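Local coordinates for protein beta-lactamase (Sphaerobacter thermophilus, PDB 4EWF) that probably hydrolyses beta-lactams to substituted beta-amino acids, as a member of the class A beta-lactamase family, at residues 197-202 against 251-256. Sequence-based numbering, arbitrary orientation.
Sequences NPRRIG and AGEQAI
R200 grips E253 side-on, and two of its nitrogens, NE and NH2, go to the same carboxylate oxygen. R200 NE lies 2.8 Å from E253 OE2, on that oxygen's anti lone pair, while R200 NH2 donates to the same OE2 from 3.0 Å, somewhat out of the carboxylate plane. OE2 sits at the edge of the guanidinium, almost in its plane, and the two flat groups are turned 70° against each other. A third donor reaches OE2: N197 and E253 meet tip to tip, and ND2 of N197 gives a nearly straight bond of 2.9 Å to E253 OE2, close to the line of its C-O bond. Three N-H groups thus hold one oxygen, which would be expected to keep the carboxylate ionised. E253 OE1 instead lies against the aliphatic part of R199, 3.5 Å from R199 CD; the charged end of R199 runs alongside E253 without pointing an N-H at it.

N197 is itself steadied from the far end of its amide. Its CG stands anti to the backbone N (chi1 -179°). N197 OD1 accepts from R199 N in an Asx turn and also from R199 NH1 at 2.9 Å, the two donors coming from opposite faces. Beside the polar cluster, I256 CG2 packs on R200 CB at 3.8 Å and approaches I201 CG1 more loosely. Beyond, R200 NH2 bonds S219 OG and NH1 bonds N225 O, tying the guanidinium to strands 212-220 and 223-232. The contact therefore fastens the loop leading into strand 212-220 to helix 249-266, the C-terminal helix packed on the five-stranded antiparallel sheet of the class A beta-lactamase alpha/beta domain, and sets R200, about 4 Å from a bound sulfate, beside what is probably the active-site pocket.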
loop_
_atom_site.group_PDB
_atom_site.type_symbol
_atom_site.label_atom_id
_atom_site.label_comp_id
_atom_site.label_asym_id
_atom_site.label_seq_id
_atom_site.Cartn_x
_atom_site.Cartn_y
_atom_site.Cartn_z
ATOM N N ASN A 197 10.794 -2.960 -1.931
ATOM C CA ASN A 197 11.224 -1.728 -2.591
ATOM C C ASN A 197 11.357 -0.572 -1.593
ATOM O O ASN A 197 10.347 0.018 -1.200
ATOM C CB ASN A 197 10.226 -1.349 -3.685
ATOM C CG ASN A 197 10.635 -0.084 -4.429
ATOM O OD1 ASN A 197 11.711 0.449 -4.198
ATOM N ND2 ASN A 197 9.780 0.387 -5.331
ATOM N N PRO A 198 12.594 -0.248 -1.184
ATOM C CA PRO A 198 12.833 0.803 -0.183
ATOM C C PRO A 198 12.956 2.218 -0.756
ATOM O O PRO A 198 13.394 3.113 -0.029
ATOM C CB PRO A 198 14.195 0.410 0.385
ATOM C CG PRO A 198 14.918 -0.135 -0.802
ATOM C CD PRO A 198 13.855 -0.897 -1.595
ATOM N N ARG A 199 12.577 2.428 -2.013
ATOM C CA ARG A 199 12.909 3.674 -2.699
ATOM C C ARG A 199 11.839 4.755 -2.534
ATOM O O ARG A 199 12.024 5.890 -2.982
ATOM C CB ARG A 199 13.127 3.408 -4.194
ATOM C CG ARG A 199 14.312 2.491 -4.496
ATOM C CD ARG A 199 14.342 2.126 -5.968
ATOM N NE ARG A 199 15.369 1.124 -6.281
ATOM C CZ ARG A 199 15.216 -0.179 -6.061
ATOM N NH1 ARG A 199 14.092 -0.625 -5.504
ATOM N NH2 ARG A 199 16.180 -1.032 -6.384
ATOM N N ARG A 200 10.718 4.408 -1.911
ATOM C CA ARG A 200 9.632 5.387 -1.786
ATOM C C ARG A 200 9.466 5.813 -0.321
ATOM O O ARG A 200 10.301 6.550 0.208
ATOM C CB ARG A 200 8.342 4.856 -2.430
ATOM C CG ARG A 200 8.595 4.368 -3.875
ATOM C CD ARG A 200 7.371 3.808 -4.589
ATOM N NE ARG A 200 7.776 3.110 -5.812
ATOM C CZ ARG A 200 6.942 2.529 -6.672
ATOM N NH1 ARG A 200 5.627 2.561 -6.469
ATOM N NH2 ARG A 200 7.434 1.913 -7.745
ATOM N N ILE A 201 8.417 5.342 0.349
ATOM C CA ILE A 201 8.265 5.655 1.770
ATOM C C ILE A 201 9.538 5.250 2.517
ATOM O O ILE A 201 10.013 5.955 3.419
ATOM C CB ILE A 201 7.036 4.947 2.380
ATOM C CG1 ILE A 201 5.757 5.645 1.920
ATOM C CG2 ILE A 201 7.132 4.918 3.905
ATOM C CD1 ILE A 201 4.483 4.869 2.211
ATOM N N GLY A 202 10.119 4.126 2.120
ATOM C CA GLY A 202 11.248 3.605 2.875
ATOM C C GLY A 202 12.563 4.355 2.717
ATOM O O GLY A 202 13.525 4.106 3.448
ATOM N N ALA A 251 11.124 9.760 -11.211
ATOM C CA ALA A 251 10.556 10.984 -10.657
ATOM C C ALA A 251 9.473 10.662 -9.624
ATOM O O ALA A 251 9.351 11.331 -8.592
ATOM C CB ALA A 251 10.002 11.871 -11.766
ATOM N N GLY A 252 8.673 9.644 -9.910
ATOM C CA GLY A 252 7.636 9.228 -8.985
ATOM C C GLY A 252 8.213 8.747 -7.655
ATOM O O GLY A 252 7.777 9.167 -6.587
ATOM N N GLU A 253 9.205 7.869 -7.725
ATOM C CA GLU A 253 9.827 7.352 -6.513
ATOM C C GLU A 253 10.508 8.468 -5.721
ATOM O O GLU A 253 10.342 8.550 -4.506
ATOM C CB GLU A 253 10.781 6.196 -6.825
ATOM C CG GLU A 253 10.025 5.024 -7.508
ATOM C CD GLU A 253 10.807 3.718 -7.533
ATOM O OE1 GLU A 253 11.991 3.725 -7.967
ATOM O OE2 GLU A 253 10.225 2.684 -7.118
ATOM N N GLN A 254 11.234 9.341 -6.407
ATOM C CA GLN A 254 11.905 10.453 -5.729
ATOM C C GLN A 254 10.906 11.377 -5.005
ATOM O O GLN A 254 11.163 11.842 -3.889
ATOM C CB GLN A 254 12.749 11.249 -6.730
ATOM C CG GLN A 254 13.453 12.454 -6.132
ATOM C CD GLN A 254 14.947 12.409 -6.370
ATOM O OE1 GLN A 254 15.707 11.893 -5.545
ATOM N NE2 GLN A 254 15.379 12.934 -7.519
ATOM N N ALA A 255 9.774 11.648 -5.647
ATOM C CA ALA A 255 8.757 12.509 -5.060
ATOM C C ALA A 255 8.216 11.928 -3.759
ATOM O O ALA A 255 8.100 12.629 -2.768
ATOM C CB ALA A 255 7.612 12.739 -6.051
ATOM N N ILE A 256 7.867 10.646 -3.770
ATOM C CA ILE A 256 7.355 10.021 -2.563
ATOM C C ILE A 256 8.409 10.031 -1.453
ATOM O O ILE A 256 8.097 10.352 -0.314
ATOM C CB ILE A 256 6.840 8.586 -2.818
ATOM C CG1 ILE A 256 5.695 8.633 -3.843
ATOM C CG2 ILE A 256 6.352 7.971 -1.507
ATOM C CD1 ILE A 256 5.213 7.272 -4.362
#